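Local coordinates for large component of pyocin AP41 (PDB 4UHQ), which probably cleaves DNA as the C-terminal HNH endonuclease domain of a Pseudomonas aeruginosa bacteriocin, at residues Gln51-Val56 against Tyr72-Gly77; Pro80-Glu85 against Glu92-His97; Pro84-Gly89 against Ile116-Arg121. All blocks are in the same frame, centred on the assembly; numbering follows the deposited sequence. Where two conformers were deposited one is given.

Contact 1. Residues Gln51-Val56 against Tyr72-Gly77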
# COMPACT_ATOMS: atom_id res chain seq x y z
N GLN A 51 10.19 4.31 0.70
CA GLN A 51 11.00 3.13 0.94
C GLN A 51 10.17 1.88 0.69
O GLN A 51 10.71 0.84 0.28
CB GLN A 51 11.60 3.15 2.36
CG GLN A 51 12.56 4.31 2.58
CD GLN A 51 13.37 4.20 3.87
OE1 GLN A 51 13.79 3.11 4.27
NE2 GLN A 51 13.58 5.33 4.53
N PHE A 52 8.85 1.97 0.91
CA PHE A 52 7.98 0.85 0.62
C PHE A 52 8.06 0.51 -0.87
O PHE A 52 8.23 -0.65 -1.26
CB PHE A 52 6.52 1.20 1.01
CG PHE A 52 5.56 0.13 0.63
CD1 PHE A 52 4.96 0.13 -0.62
CD2 PHE A 52 5.22 -0.85 1.53
CE1 PHE A 52 4.09 -0.90 -0.99
CE2 PHE A 52 4.30 -1.86 1.20
CZ PHE A 52 3.76 -1.90 -0.08
N TRP A 53 7.89 1.51 -1.73
CA TRP A 53 7.86 1.17 -3.15
C TRP A 53 9.25 0.79 -3.62
O TRP A 53 9.39 -0.04 -4.53
CB TRP A 53 7.28 2.29 -3.98
CG TRP A 53 5.79 2.41 -3.72
CD1 TRP A 53 5.16 3.43 -3.09
CD2 TRP A 53 4.79 1.43 -4.04
NE1 TRP A 53 3.80 3.16 -3.02
CE2 TRP A 53 3.55 1.94 -3.56
CE3 TRP A 53 4.81 0.15 -4.63
CZ2 TRP A 53 2.34 1.26 -3.72
CZ3 TRP A 53 3.59 -0.51 -4.80
CH2 TRP A 53 2.38 0.04 -4.32
N MET A 54 10.31 1.36 -3.02
CA MET A 54 11.67 0.87 -3.37
C MET A 54 11.85 -0.60 -2.97
O MET A 54 12.49 -1.37 -3.71
CB MET A 54 12.72 1.73 -2.70
CG MET A 54 12.57 3.16 -3.10
SD MET A 54 14.20 3.78 -3.42
CE MET A 54 14.81 2.40 -4.47
N ALA A 55 11.28 -1.01 -1.83
CA ALA A 55 11.34 -2.43 -1.45
C ALA A 55 10.63 -3.30 -2.47
O ALA A 55 11.13 -4.37 -2.84
CB ALA A 55 10.73 -2.64 -0.06
N VAL A 56 9.47 -2.85 -2.94
CA VAL A 56 8.77 -3.56 -4.02
C VAL A 56 9.69 -3.72 -5.22
O VAL A 56 9.76 -4.77 -5.85
CB VAL A 56 7.48 -2.83 -4.39
CG1 VAL A 56 6.83 -3.36 -5.68
CG2 VAL A 56 6.48 -2.93 -3.20
N TYR A 72 9.67 0.98 -13.51
CA TYR A 72 10.50 2.17 -13.41
C TYR A 72 10.06 3.04 -12.22
O TYR A 72 10.88 3.44 -11.39
CB TYR A 72 10.46 2.99 -14.70
CG TYR A 72 11.20 4.27 -14.50
CD1 TYR A 72 12.57 4.27 -14.52
CD2 TYR A 72 10.51 5.47 -14.22
CE1 TYR A 72 13.29 5.44 -14.30
CE2 TYR A 72 11.26 6.64 -14.02
CZ TYR A 72 12.60 6.59 -14.04
OH TYR A 72 13.39 7.72 -13.87
N PHE A 73 8.76 3.34 -12.16
CA PHE A 73 8.35 4.24 -11.07
C PHE A 73 8.66 3.68 -9.68
O PHE A 73 9.16 4.46 -8.85
CB PHE A 73 6.86 4.60 -11.24
CG PHE A 73 6.62 5.52 -12.40
CD1 PHE A 73 7.15 6.82 -12.41
CD2 PHE A 73 5.89 5.11 -13.49
CE1 PHE A 73 6.96 7.68 -13.51
CE2 PHE A 73 5.75 5.96 -14.58
CZ PHE A 73 6.26 7.20 -14.59
N VAL A 74 8.42 2.40 -9.41
CA VAL A 74 8.69 1.92 -8.05
C VAL A 74 10.18 1.93 -7.77
O VAL A 74 10.57 2.11 -6.61
CB VAL A 74 8.07 0.52 -7.73
CG1 VAL A 74 6.50 0.66 -7.79
CG2 VAL A 74 8.54 -0.56 -8.69
N SER A 75 11.01 1.78 -8.81
CA SER A 75 12.47 1.86 -8.57
C SER A 75 12.90 3.25 -8.10
O SER A 75 14.00 3.42 -7.57
CB SER A 75 13.21 1.47 -9.84
OG SER A 75 13.26 2.50 -10.85
N GLN A 76 12.04 4.24 -8.34
CA GLN A 76 12.30 5.61 -7.89
C GLN A 76 11.60 5.94 -6.59
O GLN A 76 11.65 7.10 -6.15
CB GLN A 76 11.86 6.59 -8.98
CG GLN A 76 12.50 6.32 -10.35
CD GLN A 76 13.98 6.34 -10.29
OE1 GLN A 76 14.58 7.38 -10.02
NE2 GLN A 76 14.61 5.20 -10.53
N GLY A 77 10.99 4.94 -5.97
CA GLY A 77 10.26 5.17 -4.72
C GLY A 77 8.90 5.82 -4.95
O GLY A 77 8.30 6.38 -4.02

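Contact 2. Residues Pro80-Glu85 against Glu92-His97. With NI (nickel (II) ion), chain E.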
# COMPACT_ATOMS: atom_id res chain seq x y z
N PRO A 80 3.08 2.95 -8.20
CA PRO A 80 2.73 2.61 -9.58
C PRO A 80 1.33 3.13 -9.90
O PRO A 80 0.51 3.34 -8.97
CB PRO A 80 2.74 1.08 -9.60
CG PRO A 80 2.51 0.66 -8.15
CD PRO A 80 3.01 1.80 -7.29
N TYR A 81 1.07 3.40 -11.15
CA TYR A 81 -0.26 3.85 -11.60
C TYR A 81 -1.22 2.71 -11.70
O TYR A 81 -0.90 1.62 -12.20
CB TYR A 81 -0.14 4.50 -12.99
CG TYR A 81 0.62 5.79 -13.00
CD1 TYR A 81 2.00 5.80 -13.19
CD2 TYR A 81 -0.03 7.01 -12.83
CE1 TYR A 81 2.71 6.98 -13.23
CE2 TYR A 81 0.67 8.20 -12.86
CZ TYR A 81 2.04 8.17 -13.03
OH TYR A 81 2.74 9.36 -13.06
N ALA A 82 -2.45 2.96 -11.27
CA ALA A 82 -3.56 2.03 -11.49
C ALA A 82 -4.20 2.27 -12.85
O ALA A 82 -3.98 3.33 -13.44
CB ALA A 82 -4.61 2.21 -10.35
N VAL A 83 -5.03 1.33 -13.35
CA VAL A 83 -5.70 1.58 -14.62
C VAL A 83 -6.67 2.75 -14.49
O VAL A 83 -7.14 3.08 -13.39
CB VAL A 83 -6.48 0.33 -15.13
CG1 VAL A 83 -5.45 -0.79 -15.51
CG2 VAL A 83 -7.49 -0.13 -14.13
N PRO A 84 -6.99 3.39 -15.60
CA PRO A 84 -7.75 4.62 -15.51
C PRO A 84 -9.12 4.49 -14.82
O PRO A 84 -9.58 5.44 -14.18
CB PRO A 84 -7.94 5.00 -16.99
CG PRO A 84 -6.62 4.54 -17.57
CD PRO A 84 -6.37 3.21 -16.93
N GLU A 85 -9.76 3.34 -14.96
CA GLU A 85 -11.08 3.16 -14.38
C GLU A 85 -11.00 3.20 -12.86
O GLU A 85 -12.05 3.33 -12.20
CB GLU A 85 -11.69 1.83 -14.80
CG GLU A 85 -12.05 1.70 -16.29
CD GLU A 85 -10.86 1.32 -17.18
OE1 GLU A 85 -9.72 1.12 -16.72
OE2 GLU A 85 -11.14 1.22 -18.41
N GLU A 92 -4.27 8.82 -9.08
CA GLU A 92 -4.14 7.86 -10.16
C GLU A 92 -3.32 6.64 -9.79
O GLU A 92 -3.20 5.71 -10.60
CB GLU A 92 -3.46 8.55 -11.35
CG GLU A 92 -4.23 9.76 -11.77
CD GLU A 92 -3.62 10.46 -12.97
OE1 GLU A 92 -2.37 10.45 -13.11
OE2 GLU A 92 -4.40 11.02 -13.75
N LYS A 93 -2.71 6.66 -8.61
CA LYS A 93 -1.75 5.63 -8.28
C LYS A 93 -2.27 4.74 -7.16
O LYS A 93 -3.07 5.15 -6.32
CB LYS A 93 -0.43 6.28 -7.84
CG LYS A 93 0.16 7.22 -8.89
CD LYS A 93 1.42 7.94 -8.41
CE LYS A 93 1.76 9.01 -9.46
NZ LYS A 93 3.16 9.53 -9.23
N PHE A 94 -1.72 3.52 -7.11
CA PHE A 94 -2.01 2.65 -5.98
C PHE A 94 -1.66 3.36 -4.66
O PHE A 94 -0.64 4.06 -4.55
CB PHE A 94 -1.23 1.33 -6.13
CG PHE A 94 -1.78 0.44 -7.21
CD1 PHE A 94 -2.78 -0.44 -6.93
CD2 PHE A 94 -1.21 0.45 -8.47
CE1 PHE A 94 -3.30 -1.28 -7.92
CE2 PHE A 94 -1.71 -0.39 -9.46
CZ PHE A 94 -2.72 -1.25 -9.18
N GLU A 95 -2.54 3.18 -3.69
CA GLU A 95 -2.44 3.84 -2.40
C GLU A 95 -2.25 2.85 -1.28
O GLU A 95 -2.73 1.73 -1.37
CB GLU A 95 -3.75 4.67 -2.14
CG GLU A 95 -3.79 5.86 -3.12
CD GLU A 95 -5.02 6.71 -3.05
OE1 GLU A 95 -5.96 6.33 -2.31
OE2 GLU A 95 -5.05 7.74 -3.76
N ILE A 96 -1.55 3.28 -0.23
CA ILE A 96 -1.41 2.48 0.98
C ILE A 96 -2.47 2.97 1.97
O ILE A 96 -2.45 4.15 2.36
CB ILE A 96 -0.01 2.66 1.56
CG1 ILE A 96 1.06 2.30 0.53
CG2 ILE A 96 0.12 1.75 2.81
CD1 ILE A 96 2.47 2.72 0.98
N HIS A 97 -3.44 2.12 2.27
CA HIS A 97 -4.52 2.49 3.19
C HIS A 97 -4.30 1.86 4.56
O HIS A 97 -3.87 0.70 4.69
CB HIS A 97 -5.87 2.06 2.56
CG HIS A 97 -7.02 1.86 3.52
ND1 HIS A 97 -7.72 2.89 4.15
CD2 HIS A 97 -7.67 0.72 3.87
CE1 HIS A 97 -8.70 2.38 4.86
NE2 HIS A 97 -8.69 1.06 4.72
NI NI E . -7.51 4.97 4.27
O HOH W 1 -7.60 4.63 6.40

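Contact 3. Residues Pro84-Gly89 against Ile116-Arg121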
# COMPACT_ATOMS: atom_id res chain seq x y z
N PRO A 84 -6.99 3.39 -15.60
CA PRO A 84 -7.75 4.62 -15.51
C PRO A 84 -9.12 4.49 -14.82
O PRO A 84 -9.58 5.44 -14.18
CB PRO A 84 -7.94 5.00 -16.99
CG PRO A 84 -6.62 4.54 -17.57
CD PRO A 84 -6.37 3.21 -16.93
N GLU A 85 -9.76 3.34 -14.96
CA GLU A 85 -11.08 3.16 -14.38
C GLU A 85 -11.00 3.20 -12.86
O GLU A 85 -12.05 3.33 -12.20
CB GLU A 85 -11.69 1.83 -14.80
CG GLU A 85 -12.05 1.70 -16.29
CD GLU A 85 -10.86 1.32 -17.18
OE1 GLU A 85 -9.72 1.12 -16.72
OE2 GLU A 85 -11.14 1.22 -18.41
N GLU A 86 -9.80 3.08 -12.32
CA GLU A 86 -9.62 2.97 -10.85
C GLU A 86 -9.10 4.27 -10.25
O GLU A 86 -8.77 4.33 -9.07
CB GLU A 86 -8.66 1.82 -10.54
CG GLU A 86 -9.28 0.46 -10.89
CD GLU A 86 -10.44 0.09 -10.01
OE1 GLU A 86 -10.49 0.50 -8.80
OE2 GLU A 86 -11.37 -0.63 -10.46
N HIS A 87 -8.99 5.30 -11.08
CA HIS A 87 -8.58 6.61 -10.61
C HIS A 87 -9.71 7.27 -9.86
O HIS A 87 -10.86 6.84 -9.97
CB HIS A 87 -8.11 7.48 -11.79
CG HIS A 87 -6.91 6.94 -12.50
ND1 HIS A 87 -6.36 7.56 -13.61
CD2 HIS A 87 -6.16 5.83 -12.27
CE1 HIS A 87 -5.31 6.87 -14.01
NE2 HIS A 87 -5.19 5.80 -13.25
N LEU A 88 -9.38 8.28 -9.07
CA LEU A 88 -10.41 9.07 -8.39
C LEU A 88 -9.96 10.53 -8.39
O LEU A 88 -9.03 10.88 -7.68
CB LEU A 88 -10.63 8.57 -6.98
CG LEU A 88 -11.71 9.36 -6.25
CD1 LEU A 88 -13.04 8.77 -6.59
CD2 LEU A 88 -11.43 9.29 -4.80
N GLY A 89 -10.59 11.36 -9.20
CA GLY A 89 -10.10 12.73 -9.38
C GLY A 89 -8.65 12.74 -9.82
O GLY A 89 -8.26 12.04 -10.74
N ILE A 116 -2.82 -2.42 0.18
CA ILE A 116 -2.78 -1.62 -1.04
C ILE A 116 -4.14 -1.65 -1.69
O ILE A 116 -4.79 -2.71 -1.74
CB ILE A 116 -1.74 -2.12 -2.06
CG1 ILE A 116 -0.35 -2.23 -1.43
CG2 ILE A 116 -1.69 -1.18 -3.27
CD1 ILE A 116 0.16 -0.93 -0.73
N VAL A 117 -4.61 -0.47 -2.11
CA VAL A 117 -5.91 -0.27 -2.74
C VAL A 117 -5.76 0.69 -3.90
O VAL A 117 -4.81 1.50 -3.96
CB VAL A 117 -6.95 0.31 -1.75
CG1 VAL A 117 -7.45 -0.78 -0.81
CG2 VAL A 117 -6.30 1.49 -0.96
N THR A 118 -6.66 0.61 -4.86
CA THR A 118 -6.70 1.65 -5.90
C THR A 118 -7.31 2.93 -5.31
O THR A 118 -7.99 2.88 -4.28
CB THR A 118 -7.52 1.25 -7.12
OG1 THR A 118 -8.86 0.98 -6.69
CG2 THR A 118 -6.94 0.03 -7.72
N PRO A 119 -7.11 4.06 -5.96
CA PRO A 119 -7.76 5.27 -5.43
C PRO A 119 -9.27 5.13 -5.33
O PRO A 119 -9.89 5.60 -4.32
CB PRO A 119 -7.38 6.35 -6.44
CG PRO A 119 -6.04 5.87 -6.97
CD PRO A 119 -6.16 4.38 -7.05
N LYS A 120 -9.91 4.55 -6.35
CA LYS A 120 -11.35 4.36 -6.31
C LYS A 120 -11.75 3.47 -5.15
O LYS A 120 -12.69 3.84 -4.39
CB LYS A 120 -11.83 3.73 -7.64
CG LYS A 120 -13.28 3.22 -7.66
CD LYS A 120 -13.59 2.57 -9.05
CE LYS A 120 -14.98 1.92 -9.06
NZ LYS A 120 -15.12 0.73 -8.17
N ARG A 121 -11.09 2.33 -4.96
CA ARG A 121 -11.51 1.44 -3.87
C ARG A 121 -11.19 2.06 -2.52
O ARG A 121 -12.00 1.91 -1.58
CB ARG A 121 -10.86 0.04 -3.99
CG ARG A 121 -11.39 -0.98 -2.99
CD ARG A 121 -12.94 -1.20 -3.10
NE ARG A 121 -13.38 -1.88 -1.89
CZ ARG A 121 -14.59 -1.73 -1.35
NH1 ARG A 121 -15.49 -0.96 -1.97
NH2 ARG A 121 -14.88 -2.32 -0.20
O HOH W 2 -12.64 -0.19 -7.16

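Contact 1. Residues Gln51-Val56 against Tyr72-Gly77
The Schellman motif that closes helix 68-75, with Gly77 as its C-prime residue, rests against Met54 and Trp53 on helix 45-57. Gly77 adopts a positive phi of 77°, and its N donates to Val74 O (2.9 Å) within the turn. With no side chain on Gly77, Met54 can come right up to the backbone, its CG lying 3.5 Å from Gly77 CA. The thioether then bends at both chi2 and chi3, and CE reaches Ser75 O at 3.4 Å. Deeper in, Trp53 CE3, on the six-membered ring, meets Val74 CG1 at 3.6 Å, the two side chains crossing obliquely. Phe52 stands beside Trp53 on the same helix, with CD1 3.6 Å above the plane of the indole and over its centre. Val56 CG1 reaches Val74 CG2 more distantly, at 4.5 Å. Pro80 continues this apolar patch, touching Trp53 and Val74, while Ala62 and Leu63 of helix 60-63 touch Val56 and Val74 respectively. Trp53 O and Val74 O approach to 3.2 Å, but both are acceptors and do not bond to each other. The segments are therefore held by apolar fit and glycine-permitted closeness rather than by directional bonds, and the facing carbonyls, probably mildly repulsive, add no attraction.

Contact 2. Residues Pro80-Glu85 against Glu92-His97
Tyr81 and Lys93 pair across a single antiparallel bridge that leads into strand 95-98, the first strand of the beta-beta-alpha metal motif of HNH nucleases. They form a non-hydrogen-bonded pair, and the bonds lie on either side of it: Phe94 N donates to Pro80 O (2.9 Å) and Ala82 N to Glu92 O (2.9 Å). The former meets its carbonyl nearly end-on, with a C=O...N angle of 169°.

The inner part of the contact is tight. Phe94 CG stands anti to the carbonyl carbon (chi1 -72°), on the side of the backbone N that bonds Pro80. The ring has Pro80 O near its plane at the edge, while Ala82 CB sits over one face in a CH-pi contact, 4.1 Å from the ring centroid. Pro80 CG touches Phe94 CD2 at 3.7 Å, the two side chains crossing at about a right angle. Ile116 and Thr118 line Phe94 from beyond the segments.

The other side faces solvent: Tyr81, Glu92 and Lys93 are partly exposed, and their contacts are lateral ones between long side chains. Lys93 runs extended beside Tyr81, with CG over one face of the phenol ring and CE 3.7 Å from CZ. Glu92 lies alongside Tyr81 as well, its OE1 near the ring plane, with carboxylate and ring turned 61° apart. Phe73 meets Tyr81 edge-to-face, and Asn70 OD1 accepts from Tyr81 N.

Farther along the same strand, the chain delivers His97 to the nickel ion, which His122 and His126 also bind; the metal lies 2.1 Å from His97 ND1 and 2.2 Å from the oxygen of water 1.

Contact 3. Residues Pro84-Gly89 against Ile116-Arg121
Glu86 lays its CB against the Thr118 side chain, CB to CB 3.6 Å, at the N-cap of helix 119-132, the helix of the beta-beta-alpha metal motif. Thr118 OG1 donates to Glu86 OE1 (2.7 Å), which is met on its anti side and 22° out of the carboxylate plane. The same hydroxyl accepts from Arg121 N (3.1 Å), the capping bond of the first turn. Chi1 of 59° sets OG1 between the backbone N and the carbonyl carbon of Thr118, where it faces both partners. With one bond donated and one accepted, the hydroxyl's rotation is probably fixed, and the helix start would probably favour the negative charge of Glu86.

The backbone of Glu86 contributes too. Its O accepts from Lys120 N (3.0 Å), a donor lying above the carbonyl plane by 37°, and stays close to Pro119 CD. Next to it, Leu88 CB rests on Pro119 CB at 4.0 Å, and Ser123 flanks Leu88 one turn further on. Pro84 CA lies over the centre of one face of the His87 ring, and His87 NE2 is hydrogen-bonded to Ala82 O.

On the outer side Lys120 passes Glu86 at a slant. Its ammonium forms a salt bridge with Glu124, and from Glu86 OE2 it stays 4.6 Å away at NZ, beyond a direct bridge. Water 2 links the other carboxylate oxygen to the same ammonium, donating to Glu86 OE1 and accepting from Lys120 NZ, with both its bonds 2.8 Å long.

Contact 1 is the buried one: two helices meet through apolar side chains and a helix-ending glycine turn, with the Trp53 side chain about 13 Å from the nickel. Contacts 2 and 3 are only partly buried, begin from the same loop and share Pro84 and Glu85. They secure that loop to neighbouring parts of the metal motif, contact 2 to the approach to strand 95-98 by backbone bonds and ring packing, contact 3 to the start of helix 119-132 by a carboxylate-hydroxyl bond to the N-cap residue, a backbone bond and a water. Between them, Glu95 N bonds Val117 O across the sheet. Pro80 joins contact 2 to contact 1, while Ile116 brings contact 3 to Phe52.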